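PDB 7CDY: glucose dehydrogenase from Serratia sp. FS14, which belongs to the glucose/sorbosone dehydrogenase family of beta-propeller proteins and carries a bound calcium ion. Local coordinates for residues E143-Q151 with K225-T233; Y188-L196 with W206-G214. One frame throughout, in Å; residues are numbered along the deposited sequence.

Interaction 1 (E143-Q151 with K225-T233). With CA (calcium ion), chain D.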
ATOM      1  N   GLU A 143       7.410  -0.542 -10.281  1.00  8.94           N
ATOM      2  CA  GLU A 143       7.939  -0.735 -11.663  1.00  7.88           C
ATOM      3  C   GLU A 143       8.750  -2.037 -11.806  1.00 11.01           C
ATOM      4  O   GLU A 143       9.466  -2.132 -12.770  1.00  9.05           O
ATOM      5  CB  GLU A 143       8.693   0.488 -12.223  1.00 10.45           C
ATOM      6  CG  GLU A 143       9.580   1.267 -11.261  1.00 11.37           C
ATOM      7  CD  GLU A 143      10.745   0.544 -10.595  1.00 22.11           C
ATOM      8  OE1 GLU A 143      10.524  -0.514 -10.045  1.00 43.62           O
ATOM      9  OE2 GLU A 143      11.830   1.102 -10.579  1.00 36.84           O
ATOM     10  N   ASN A 144       8.588  -2.992 -10.872  1.00  8.41           N
ATOM     11  CA  ASN A 144       9.160  -4.331 -11.005  1.00  8.69           C
ATOM     12  C   ASN A 144      10.688  -4.321 -11.039  1.00 11.95           C
ATOM     13  O   ASN A 144      11.305  -5.327 -11.443  1.00 12.28           O
ATOM     14  CB  ASN A 144       8.635  -5.076 -12.250  1.00  9.29           C
ATOM     15  CG  ASN A 144       7.138  -5.447 -12.202  1.00 10.95           C
ATOM     16  OD1 ASN A 144       6.624  -5.945 -13.205  1.00 11.61           O
ATOM     17  ND2 ASN A 144       6.445  -5.212 -11.091  1.00 10.16           N
ATOM     18  N   ASN A 145      11.309  -3.206 -10.645  1.00 10.47           N
ATOM     19  CA  ASN A 145      12.756  -2.999 -10.681  1.00 11.03           C
ATOM     20  C   ASN A 145      13.297  -2.806 -12.093  1.00 13.32           C
ATOM     21  O   ASN A 145      14.486  -3.023 -12.332  1.00 15.36           O
ATOM     22  CB  ASN A 145      13.564  -4.051  -9.896  1.00 12.68           C
ATOM     23  CG  ASN A 145      14.874  -3.507  -9.374  1.00 16.61           C
ATOM     24  OD1 ASN A 145      15.046  -2.292  -9.217  1.00 18.05           O
ATOM     25  ND2 ASN A 145      15.816  -4.402  -9.119  1.00 18.07           N
ATOM     26  N   GLN A 146      12.452  -2.394 -13.031  1.00 11.03           N
ATOM     27  CA  GLN A 146      12.880  -1.971 -14.366  1.00 11.65           C
ATOM     28  C   GLN A 146      12.612  -0.467 -14.440  1.00 12.13           C
ATOM     29  O   GLN A 146      11.539  -0.029 -14.853  1.00 11.92           O
ATOM     30  CB  GLN A 146      12.138  -2.754 -15.441  1.00 13.47           C
ATOM     31  CG  GLN A 146      12.432  -4.252 -15.382  1.00 16.84           C
ATOM     32  CD  GLN A 146      13.886  -4.564 -15.701  1.00 20.78           C
ATOM     33  OE1 GLN A 146      14.509  -3.893 -16.526  1.00 30.14           O
ATOM     34  NE2 GLN A 146      14.432  -5.583 -15.051  1.00 29.67           N
ATOM     35  N   ARG A 147      13.603   0.324 -14.032  1.00 12.21           N
ATOM     36  CA  ARG A 147      13.374   1.742 -13.742  1.00 10.34           C
ATOM     37  C   ARG A 147      12.692   2.523 -14.863  1.00 11.07           C
ATOM     38  O   ARG A 147      11.719   3.242 -14.578  1.00 11.23           O
ATOM     39  CB  ARG A 147      14.673   2.422 -13.276  1.00 11.82           C
ATOM     40  CG  ARG A 147      15.302   1.853 -11.997  1.00 12.16           C
ATOM     41  CD  ARG A 147      16.551   2.652 -11.574  1.00 13.14           C
ATOM     42  NE  ARG A 147      17.517   2.696 -12.666  1.00 14.13           N
ATOM     43  CZ  ARG A 147      18.484   1.801 -12.833  1.00 16.92           C
ATOM     44  NH1 ARG A 147      19.283   1.885 -13.885  1.00 20.30           N
ATOM     45  NH2 ARG A 147      18.658   0.826 -11.949  1.00 19.03           N
ATOM     46  N   PRO A 148      13.138   2.453 -16.126  1.00 11.96           N
ATOM     47  CA  PRO A 148      12.531   3.315 -17.155  1.00 12.27           C
ATOM     48  C   PRO A 148      11.076   3.010 -17.441  1.00 11.43           C
ATOM     49  O   PRO A 148      10.381   3.877 -17.988  1.00 12.25           O
ATOM     50  CB  PRO A 148      13.395   3.054 -18.402  1.00 14.02           C
ATOM     51  CG  PRO A 148      14.628   2.398 -17.907  1.00 16.43           C
ATOM     52  CD  PRO A 148      14.253   1.657 -16.665  1.00 12.84           C
ATOM     53  N   THR A 149      10.587   1.818 -17.088  1.00 11.22           N
ATOM     54  CA  THR A 149       9.217   1.468 -17.450  1.00 10.72           C
ATOM     55  C   THR A 149       8.182   2.321 -16.721  1.00 10.28           C
ATOM     56  O   THR A 149       7.046   2.425 -17.196  1.00 11.15           O
ATOM     57  CB  THR A 149       8.943  -0.028 -17.239  1.00 11.65           C
ATOM     58  OG1 THR A 149       9.044  -0.349 -15.841  1.00 12.06           O
ATOM     59  CG2 THR A 149       9.915  -0.882 -18.045  1.00 13.45           C
ATOM     60  N   ALA A 150       8.554   2.973 -15.611  1.00  9.99           N
ATOM     61  CA  ALA A 150       7.612   3.850 -14.919  1.00 10.18           C
ATOM     62  C   ALA A 150       7.173   5.012 -15.802  1.00 10.32           C
ATOM     63  O   ALA A 150       6.070   5.540 -15.629  1.00 10.69           O
ATOM     64  CB  ALA A 150       8.226   4.371 -13.611  1.00  9.59           C
ATOM     65  N   GLN A 151       8.015   5.417 -16.758  1.00 10.16           N
ATOM     66  CA  GLN A 151       7.717   6.508 -17.675  1.00 10.70           C
ATOM     67  C   GLN A 151       6.960   6.050 -18.909  1.00 11.21           C
ATOM     68  O   GLN A 151       6.453   6.897 -19.651  1.00 13.76           O
ATOM     69  CB  GLN A 151       9.020   7.177 -18.135  1.00 10.03           C
ATOM     70  CG  GLN A 151       9.744   7.934 -17.031  1.00 10.48           C
ATOM     71  CD  GLN A 151       8.954   9.132 -16.572  1.00 11.36           C
ATOM     72  OE1 GLN A 151       8.595   9.993 -17.388  1.00 12.65           O
ATOM     73  NE2 GLN A 151       8.639   9.195 -15.277  1.00 10.69           N
ATOM     74  N   LYS A 225      -0.724  12.999 -14.345  1.00 10.78           N
ATOM     75  CA  LYS A 225       0.564  13.616 -13.945  1.00 10.61           C
ATOM     76  C   LYS A 225       1.685  12.576 -13.778  1.00  9.94           C
ATOM     77  O   LYS A 225       1.454  11.435 -13.461  1.00 10.08           O
ATOM     78  CB  LYS A 225       0.379  14.413 -12.656  1.00 13.70           C
ATOM     79  CG  LYS A 225       0.034  15.878 -12.822  1.00 21.07           C
ATOM     80  CD  LYS A 225      -1.134  16.147 -13.616  1.00 23.27           C
ATOM     81  CE  LYS A 225      -1.401  17.648 -13.562  1.00 23.53           C
ATOM     82  NZ  LYS A 225      -2.158  18.102 -14.738  1.00 35.37           N
ATOM     83  N   ASN A 226       2.874  13.068 -14.007  1.00  9.76           N
ATOM     84  CA  ASN A 226       4.149  12.322 -13.962  1.00  9.94           C
ATOM     85  C   ASN A 226       4.852  12.637 -12.640  1.00 10.34           C
ATOM     86  O   ASN A 226       5.231  13.749 -12.471  1.00 10.54           O
ATOM     87  CB  ASN A 226       4.981  12.775 -15.160  1.00 10.77           C
ATOM     88  CG  ASN A 226       6.201  11.921 -15.386  1.00 11.07           C
ATOM     89  OD1 ASN A 226       6.646  11.238 -14.503  1.00 10.88           O
ATOM     90  ND2 ASN A 226       6.770  12.012 -16.563  1.00 11.43           N
ATOM     91  N   TYR A 227       5.123  11.629 -11.816  1.00  9.13           N
ATOM     92  CA  TYR A 227       5.785  11.753 -10.484  1.00  8.80           C
ATOM     93  C   TYR A 227       7.321  11.626 -10.594  1.00  9.68           C
ATOM     94  O   TYR A 227       8.048  11.646  -9.642  1.00  9.67           O
ATOM     95  CB  TYR A 227       4.984  11.034  -9.383  1.00 10.16           C
ATOM     96  CG  TYR A 227       3.708  11.804  -9.194  1.00  9.38           C
ATOM     97  CD1 TYR A 227       2.635  11.627 -10.043  1.00  9.45           C
ATOM     98  CD2 TYR A 227       3.664  12.855  -8.313  1.00 12.09           C
ATOM     99  CE1 TYR A 227       1.537  12.459  -9.994  1.00 11.41           C
ATOM    100  CE2 TYR A 227       2.567  13.680  -8.241  1.00 10.48           C
ATOM    101  CZ  TYR A 227       1.513  13.498  -9.101  1.00 11.34           C
ATOM    102  OH  TYR A 227       0.488  14.371  -9.057  1.00 12.47           O
ATOM    103  N   GLY A 228       7.752  11.486 -11.840  1.00  9.60           N
ATOM    104  CA  GLY A 228       9.154  11.653 -12.274  1.00  9.83           C
ATOM    105  C   GLY A 228      10.097  10.474 -12.243  1.00  9.74           C
ATOM    106  O   GLY A 228      11.127  10.572 -12.869  1.00 10.11           O
ATOM    107  N   TRP A 229       9.758   9.406 -11.547  1.00  9.05           N
ATOM    108  CA  TRP A 229      10.748   8.301 -11.456  1.00  8.97           C
ATOM    109  C   TRP A 229      10.954   7.690 -12.837  1.00  9.42           C
ATOM    110  O   TRP A 229       9.975   7.411 -13.486  1.00  9.42           O
ATOM    111  CB  TRP A 229      10.281   7.232 -10.472  1.00  8.31           C
ATOM    112  CG  TRP A 229      11.190   6.036 -10.387  1.00  8.32           C
ATOM    113  CD1 TRP A 229      10.969   4.809 -10.937  1.00  8.89           C
ATOM    114  CD2 TRP A 229      12.506   5.985  -9.817  1.00  8.75           C
ATOM    115  NE1 TRP A 229      12.024   3.976 -10.696  1.00  8.38           N
ATOM    116  CE2 TRP A 229      12.971   4.662  -9.988  1.00  7.77           C
ATOM    117  CE3 TRP A 229      13.294   6.881  -9.093  1.00  8.33           C
ATOM    118  CZ2 TRP A 229      14.212   4.236  -9.520  1.00  8.99           C
ATOM    119  CZ3 TRP A 229      14.518   6.470  -8.620  1.00  9.38           C
ATOM    120  CH2 TRP A 229      14.956   5.159  -8.831  1.00 10.05           C
ATOM    121  N   PRO A 230      12.186   7.407 -13.304  1.00  9.10           N
ATOM    122  CA  PRO A 230      13.493   7.634 -12.675  1.00  9.24           C
ATOM    123  C   PRO A 230      14.230   8.872 -13.189  1.00  9.97           C
ATOM    124  O   PRO A 230      15.423   9.012 -12.910  1.00 10.79           O
ATOM    125  CB  PRO A 230      14.276   6.387 -13.092  1.00  9.42           C
ATOM    126  CG  PRO A 230      13.795   6.147 -14.491  1.00  9.21           C
ATOM    127  CD  PRO A 230      12.319   6.548 -14.500  1.00 11.28           C
ATOM    128  N   LEU A 231      13.533   9.754 -13.915  1.00  9.94           N
ATOM    129  CA  LEU A 231      14.159  10.985 -14.404  1.00  9.72           C
ATOM    130  C   LEU A 231      14.391  11.984 -13.283  1.00  9.56           C
ATOM    131  O   LEU A 231      15.359  12.760 -13.327  1.00 11.07           O
ATOM    132  CB  LEU A 231      13.246  11.636 -15.431  1.00 11.05           C
ATOM    133  CG  LEU A 231      12.815  10.775 -16.617  1.00 13.36           C
ATOM    134  CD1 LEU A 231      11.875  11.551 -17.555  1.00 14.61           C
ATOM    135  CD2 LEU A 231      14.037  10.268 -17.362  1.00 19.32           C
ATOM    136  N   ALA A 232      13.514  12.003 -12.288  1.00 10.15           N
ATOM    137  CA  ALA A 232      13.649  12.866 -11.126  1.00 10.58           C
ATOM    138  C   ALA A 232      13.644  11.997  -9.878  1.00  9.11           C
ATOM    139  O   ALA A 232      12.826  11.072  -9.766  1.00 10.60           O
ATOM    140  CB  ALA A 232      12.495  13.861 -11.064  1.00 11.52           C
ATOM    141  N   THR A 233      14.575  12.268  -8.961  1.00  9.70           N
ATOM    142  CA  THR A 233      14.629  11.525  -7.706  1.00  9.97           C
ATOM    143  C   THR A 233      15.444  12.304  -6.687  1.00  9.96           C
ATOM    144  O   THR A 233      16.340  13.076  -7.049  1.00 11.16           O
ATOM    145  CB  THR A 233      15.221  10.124  -7.908  1.00 11.74           C
ATOM    146  OG1 THR A 233      15.197   9.421  -6.660  1.00 11.18           O
ATOM    147  CG2 THR A 233      16.649  10.190  -8.406  1.00 14.66           C
TER
HETATM  148 CA    CA D 402       8.867  11.363  -7.500  1.00  9.49          CA
HETATM  149  O   HOH W   1      10.790  10.113  -8.226  1.00 10.59           O
HETATM  150  O   HOH W   2       7.706   9.294  -7.959  1.00  9.21           O
HETATM  151  O   HOH W   3      10.227  13.213  -8.073  1.00 11.52           O
HETATM  152  O   HOH W   4       7.141  13.015  -6.917  1.00 10.16           O
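Q151 reaches N226 because its CG stands anti to its own carbonyl carbon (chi1 -68°) and the chain then bends at chi2, while N226 holds its CG anti to the backbone N (chi1 -170°). The two carboxamides meet nearly coplanar in a reciprocal pair of hydrogen bonds, linking two long inter-strand loops of the beta-propeller. N226 ND2 gives a hydrogen to Q151 OE1 at 2.8 Å, and Q151 NE2 returns one to N226 OD1 at 3.0 Å; each oxygen is met in its carbonyl plane, on a lone pair. The second hydrogen of NE2 goes to the carbonyl of W229 (NE2 to O 2.9 Å), approaching from above the carbonyl plane. Glutamine suits this place because one amide offers two donors and an acceptor. N226 OD1 also accepts from G228 N, closing an Asx turn that shapes the chain beside Y227, whose carbonyl O binds the calcium ion at 2.3 Å, with E217 another ligand.

At the other end W229 brings an indole ring, with P230 CB over one face. R147 CD lies 3.5 Å from W229 CZ2, and its guanidinium turns on to a salt bridge with E245. P230, after a cis peptide, packs its CD against R147 O. E143 OE1 is held by H124, while W229 NE1 donates to E143 OE2 at 2.9 Å, on the anti side and tilted 26° out of the carboxylate plane.

Interaction 2 (Y188-L196 with W206-G214)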
ATOM      1  N   TYR A 188       1.591   8.324 -13.246  1.00  8.96           N
ATOM      2  CA  TYR A 188       2.739   7.526 -13.654  1.00  8.65           C
ATOM      3  C   TYR A 188       4.015   8.105 -13.056  1.00  8.32           C
ATOM      4  O   TYR A 188       3.987   9.101 -12.334  1.00  8.96           O
ATOM      5  CB  TYR A 188       2.775   7.338 -15.176  1.00 10.86           C
ATOM      6  CG  TYR A 188       3.129   8.537 -16.027  1.00 10.08           C
ATOM      7  CD1 TYR A 188       2.284   9.635 -16.126  1.00 10.50           C
ATOM      8  CD2 TYR A 188       4.288   8.532 -16.782  1.00 11.04           C
ATOM      9  CE1 TYR A 188       2.612  10.717 -16.939  1.00 11.50           C
ATOM     10  CE2 TYR A 188       4.616   9.599 -17.604  1.00 14.28           C
ATOM     11  CZ  TYR A 188       3.773  10.675 -17.673  1.00 11.07           C
ATOM     12  OH  TYR A 188       4.110  11.743 -18.486  1.00 15.11           O
ATOM     13  N   GLY A 189       5.145   7.457 -13.340  1.00  8.62           N
ATOM     14  CA  GLY A 189       6.404   7.895 -12.762  1.00  8.96           C
ATOM     15  C   GLY A 189       6.563   7.611 -11.286  1.00  8.60           C
ATOM     16  O   GLY A 189       7.182   8.410 -10.569  1.00  9.18           O
ATOM     17  N   HIS A 190       6.035   6.481 -10.817  1.00  8.21           N
ATOM     18  CA  HIS A 190       6.186   6.029  -9.442  1.00  8.81           C
ATOM     19  C   HIS A 190       7.212   4.901  -9.380  1.00  8.26           C
ATOM     20  O   HIS A 190       7.405   4.162 -10.350  1.00 10.20           O
ATOM     21  CB  HIS A 190       4.831   5.544  -8.908  1.00 10.27           C
ATOM     22  CG  HIS A 190       3.770   6.600  -8.931  1.00  9.25           C
ATOM     23  ND1 HIS A 190       3.788   7.687  -8.084  1.00 10.47           N
ATOM     24  CD2 HIS A 190       2.678   6.760  -9.722  1.00  9.46           C
ATOM     25  CE1 HIS A 190       2.742   8.461  -8.334  1.00  9.88           C
ATOM     26  NE2 HIS A 190       2.056   7.921  -9.325  1.00  9.65           N
ATOM     27  N   ARG A 191       7.892   4.791  -8.231  1.00  9.36           N
ATOM     28  CA  ARG A 191       8.917   3.762  -8.064  1.00  9.25           C
ATOM     29  C   ARG A 191       8.374   2.487  -7.412  1.00  9.11           C
ATOM     30  O   ARG A 191       8.121   1.499  -8.108  1.00 10.54           O
ATOM     31  CB  ARG A 191      10.134   4.304  -7.311  1.00  9.38           C
ATOM     32  CG  ARG A 191      11.286   3.325  -7.256  1.00 10.06           C
ATOM     33  CD  ARG A 191      12.490   3.953  -6.557  1.00  9.24           C
ATOM     34  NE  ARG A 191      13.561   2.981  -6.366  1.00  9.65           N
ATOM     35  CZ  ARG A 191      13.581   2.094  -5.380  1.00  9.76           C
ATOM     36  NH1 ARG A 191      12.618   2.099  -4.471  1.00 11.55           N
ATOM     37  NH2 ARG A 191      14.576   1.226  -5.293  1.00 11.99           N
ATOM     38  N   ASN A 192       8.221   2.464  -6.086  1.00  9.47           N
ATOM     39  CA  ASN A 192       7.625   1.321  -5.399  1.00  8.79           C
ATOM     40  C   ASN A 192       6.724   1.816  -4.284  1.00  8.91           C
ATOM     41  O   ASN A 192       7.172   2.035  -3.150  1.00  9.77           O
ATOM     42  CB  ASN A 192       8.663   0.351  -4.844  1.00 10.97           C
ATOM     43  CG  ASN A 192       8.020  -0.934  -4.403  1.00 10.32           C
ATOM     44  OD1 ASN A 192       7.019  -1.349  -4.983  1.00 12.85           O
ATOM     45  ND2 ASN A 192       8.575  -1.567  -3.376  1.00 15.05           N
ATOM     46  N   PRO A 193       5.437   2.005  -4.576  1.00  8.17           N
ATOM     47  CA  PRO A 193       4.513   2.596  -3.591  1.00  9.50           C
ATOM     48  C   PRO A 193       4.022   1.558  -2.596  1.00  9.14           C
ATOM     49  O   PRO A 193       3.375   0.577  -2.974  1.00 12.51           O
ATOM     50  CB  PRO A 193       3.360   3.126  -4.453  1.00  8.74           C
ATOM     51  CG  PRO A 193       3.410   2.292  -5.716  1.00 18.19           C
ATOM     52  CD  PRO A 193       4.834   1.849  -5.914  1.00 10.79           C
ATOM     53  N   GLN A 194       4.296   1.800  -1.312  1.00  8.80           N
ATOM     54  CA  GLN A 194       3.780   0.953  -0.247  1.00  8.50           C
ATOM     55  C   GLN A 194       2.901   1.738   0.724  1.00  8.53           C
ATOM     56  O   GLN A 194       2.661   1.289   1.853  1.00  9.57           O
ATOM     57  CB  GLN A 194       4.894   0.155   0.439  1.00 10.24           C
ATOM     58  CG  GLN A 194       5.501  -0.908  -0.502  1.00 12.43           C
ATOM     59  CD  GLN A 194       6.526  -1.811   0.159  1.00 12.25           C
ATOM     60  OE1 GLN A 194       7.146  -1.447   1.153  1.00 14.67           O
ATOM     61  NE2 GLN A 194       6.701  -3.006  -0.399  1.00 16.10           N
ATOM     62  N   GLY A 195       2.354   2.872   0.281  1.00  8.62           N
ATOM     63  CA  GLY A 195       1.354   3.586   1.047  1.00  9.45           C
ATOM     64  C   GLY A 195       0.308   4.171   0.123  1.00  7.94           C
ATOM     65  O   GLY A 195       0.661   4.750  -0.911  1.00  8.89           O
ATOM     66  N   LEU A 196      -0.966   4.040   0.488  1.00  9.79           N
ATOM     67  CA  LEU A 196      -2.048   4.585  -0.330  1.00  9.19           C
ATOM     68  C   LEU A 196      -3.263   4.768   0.563  1.00  9.23           C
ATOM     69  O   LEU A 196      -3.748   3.794   1.148  1.00 10.13           O
ATOM     70  CB  LEU A 196      -2.367   3.614  -1.469  1.00  9.67           C
ATOM     71  CG  LEU A 196      -3.259   4.141  -2.590  1.00  8.75           C
ATOM     72  CD1 LEU A 196      -2.527   5.190  -3.417  1.00 10.29           C
ATOM     73  CD2 LEU A 196      -3.723   2.983  -3.480  1.00 11.21           C
ATOM     74  N   TRP A 206      -3.903  10.056  -1.265  1.00 10.04           N
ATOM     75  CA  TRP A 206      -2.483  10.315  -1.060  1.00  9.83           C
ATOM     76  C   TRP A 206      -1.718   9.001  -1.181  1.00  9.94           C
ATOM     77  O   TRP A 206      -2.270   7.909  -0.979  1.00  9.75           O
ATOM     78  CB  TRP A 206      -2.210  10.932   0.315  1.00 11.06           C
ATOM     79  CG  TRP A 206      -2.735  12.339   0.535  1.00 10.31           C
ATOM     80  CD1 TRP A 206      -3.809  12.943  -0.072  1.00 13.91           C
ATOM     81  CD2 TRP A 206      -2.218  13.292   1.474  1.00 10.40           C
ATOM     82  NE1 TRP A 206      -3.962  14.227   0.425  1.00 12.65           N
ATOM     83  CE2 TRP A 206      -2.998  14.459   1.373  1.00 11.23           C
ATOM     84  CE3 TRP A 206      -1.156  13.268   2.382  1.00 10.83           C
ATOM     85  CZ2 TRP A 206      -2.753  15.597   2.157  1.00 12.30           C
ATOM     86  CZ3 TRP A 206      -0.911  14.399   3.161  1.00 12.71           C
ATOM     87  CH2 TRP A 206      -1.710  15.542   3.042  1.00 12.40           C
ATOM     88  N   GLU A 207      -0.426   9.117  -1.491  1.00  9.56           N
ATOM     89  CA  GLU A 207       0.408   7.966  -1.805  1.00  9.01           C
ATOM     90  C   GLU A 207       1.790   8.197  -1.222  1.00  9.26           C
ATOM     91  O   GLU A 207       2.231   9.343  -1.091  1.00 10.18           O
ATOM     92  CB  GLU A 207       0.484   7.775  -3.334  1.00  9.41           C
ATOM     93  CG  GLU A 207       1.425   6.690  -3.837  1.00 10.05           C
ATOM     94  CD  GLU A 207       2.801   7.200  -4.229  1.00 11.11           C
ATOM     95  OE1 GLU A 207       3.162   8.348  -3.890  1.00 12.87           O
ATOM     96  OE2 GLU A 207       3.539   6.412  -4.862  1.00 10.05           O
ATOM     97  N   HIS A 208       2.489   7.114  -0.886  1.00  8.19           N
ATOM     98  CA  HIS A 208       3.913   7.241  -0.592  1.00  7.75           C
ATOM     99  C   HIS A 208       4.685   6.096  -1.234  1.00  8.32           C
ATOM    100  O   HIS A 208       4.115   5.063  -1.600  1.00  8.44           O
ATOM    101  CB  HIS A 208       4.229   7.504   0.897  1.00  8.48           C
ATOM    102  CG  HIS A 208       3.987   6.345   1.814  1.00  8.27           C
ATOM    103  ND1 HIS A 208       4.575   5.110   1.639  1.00  8.40           N
ATOM    104  CD2 HIS A 208       3.288   6.269   2.972  1.00  9.14           C
ATOM    105  CE1 HIS A 208       4.218   4.314   2.635  1.00  8.52           C
ATOM    106  NE2 HIS A 208       3.442   4.993   3.460  1.00  9.43           N
ATOM    107  N   GLU A 209       5.994   6.294  -1.388  1.00  8.51           N
ATOM    108  CA  GLU A 209       6.794   5.309  -2.104  1.00  8.24           C
ATOM    109  C   GLU A 209       8.236   5.363  -1.629  1.00  8.36           C
ATOM    110  O   GLU A 209       8.727   6.400  -1.180  1.00  8.70           O
ATOM    111  CB  GLU A 209       6.737   5.516  -3.626  1.00  8.68           C
ATOM    112  CG  GLU A 209       7.121   6.918  -4.080  1.00  8.76           C
ATOM    113  CD  GLU A 209       6.893   7.094  -5.566  1.00  8.53           C
ATOM    114  OE1 GLU A 209       7.862   7.021  -6.345  1.00  9.55           O
ATOM    115  OE2 GLU A 209       5.722   7.262  -5.976  1.00 10.48           O
ATOM    116  N   HIS A 210       8.913   4.233  -1.793  1.00  8.85           N
ATOM    117  CA  HIS A 210      10.335   4.122  -1.511  1.00  8.14           C
ATOM    118  C   HIS A 210      11.142   4.808  -2.597  1.00  7.96           C
ATOM    119  O   HIS A 210      10.875   4.632  -3.797  1.00  8.49           O
ATOM    120  CB  HIS A 210      10.749   2.649  -1.523  1.00  9.86           C
ATOM    121  CG  HIS A 210      10.167   1.845  -0.408  1.00  9.26           C
ATOM    122  ND1 HIS A 210      10.791   1.720   0.814  1.00 11.80           N
ATOM    123  CD2 HIS A 210       9.027   1.118  -0.328  1.00 10.84           C
ATOM    124  CE1 HIS A 210      10.051   0.958   1.604  1.00  9.85           C
ATOM    125  NE2 HIS A 210       8.974   0.583   0.936  1.00 11.46           N
ATOM    126  N   GLY A 211      12.142   5.577  -2.178  1.00  8.25           N
ATOM    127  CA  GLY A 211      13.233   5.918  -3.054  1.00  9.52           C
ATOM    128  C   GLY A 211      14.238   4.802  -3.082  1.00  9.86           C
ATOM    129  O   GLY A 211      14.083   3.773  -2.416  1.00 10.26           O
ATOM    130  N   PRO A 212      15.289   4.984  -3.876  1.00  9.39           N
ATOM    131  CA  PRO A 212      16.371   3.989  -3.911  1.00 10.29           C
ATOM    132  C   PRO A 212      17.275   4.148  -2.694  1.00 10.04           C
ATOM    133  O   PRO A 212      16.826   3.906  -1.569  1.00 12.34           O
ATOM    134  CB  PRO A 212      17.081   4.293  -5.242  1.00 10.93           C
ATOM    135  CG  PRO A 212      16.858   5.768  -5.452  1.00 10.52           C
ATOM    136  CD  PRO A 212      15.500   6.091  -4.827  1.00 10.09           C
ATOM    137  N   ARG A 213      18.529   4.563  -2.869  1.00 11.15           N
ATOM    138  CA  ARG A 213      19.346   4.908  -1.707  1.00 12.31           C
ATOM    139  C   ARG A 213      19.015   6.353  -1.357  1.00 10.38           C
ATOM    140  O   ARG A 213      19.589   7.302  -1.904  1.00 11.95           O
ATOM    141  CB  ARG A 213      20.829   4.701  -1.993  1.00 12.93           C
ATOM    142  CG  ARG A 213      21.735   5.049  -0.820  1.00 15.65           C
ATOM    143  CD  ARG A 213      23.141   4.533  -1.065  1.00 18.99           C
ATOM    144  NE  ARG A 213      24.109   5.137  -0.157  1.00 22.25           N
ATOM    145  CZ  ARG A 213      25.410   4.874  -0.189  1.00 29.07           C
ATOM    146  NH1 ARG A 213      26.229   5.466   0.670  1.00 31.58           N
ATOM    147  NH2 ARG A 213      25.890   4.017  -1.082  1.00 23.30           N
ATOM    148  N   GLY A 214      18.053   6.521  -0.455  1.00 11.59           N
ATOM    149  CA  GLY A 214      17.504   7.822  -0.155  1.00  9.80           C
ATOM    150  C   GLY A 214      16.316   8.175  -1.035  1.00  8.91           C
ATOM    151  O   GLY A 214      16.028   7.542  -2.057  1.00 10.50           O
TER
HETATM  152  O   HOH W   2       7.706   9.294  -7.959  1.00  9.21           O
HETATM  153  O   HOH W   5       6.219   3.321   0.255  1.00 10.10           O
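E209 holds the loop ahead of strand 192-196 with both carboxylate oxygens. H190 ND1 donates to E209 OE2 at 2.9 Å, with the acceptor near the imidazole plane, and R191 N donates to E209 OE1 from above the carboxylate plane. The other ring nitrogen of H190, NE2, is hydrogen-bonded to S187 OG, so both are held. E209 is placed for this by CG sitting between backbone N and carbonyl carbon (chi1 54°) and an extended chain beyond. E207 OE2 lies 2.6 Å from E209 OE2; E207 OE1 is bonded to N219. The other side-chain bonds use nitrogen donors. H210 NE2 reaches Q194 OE1 at 2.7 Å, the amide steeply inclined to the imidazole, and the extended R191 sends NH1 to H210 O at 3.1 Å while P212 packs over one guanidinium face.

Backbone bonds then join 192-196 to 206-210 as a beta hairpin at one edge of a four-stranded antiparallel propeller sheet. H208 N donates to G195 O, and H210 N to N192 O. Between them Q194 and G195 both face H208, a classic beta bulge, their N-H groups making weak bonds to H208 O.

Packing accounts for glycine at 195: its CA lies 3.5 Å from the H208 ring centroid in a CH-pi contact, where a CB would clash with the imidazole. Water 5 accepts from Q194 N and lies 2.8 Å from H208 ND1, whose ring NE2 is hydrogen-bonded to G269.

From the N terminus, the chain passes through 143-151, in the loop between strands 137-140 and 160-163, and reaches 188-196 after strand 185-187. Interaction 2 closes a short hairpin with 206-214. Only later, in the loop between strands 216-219 and 259-261, does 225-233 return to 143-151, so interaction 1 closes the larger loop and interaction 2 nests inside it. Two four-stranded sheets are thereby tied together. The contacts meet directly: Y227 N lies 2.8 Å from Y188 O and W229 N 2.9 Å from G189 O, both probable hydrogen bonds. Water 2, a calcium ligand, also donates to G189 O and E209 OE1.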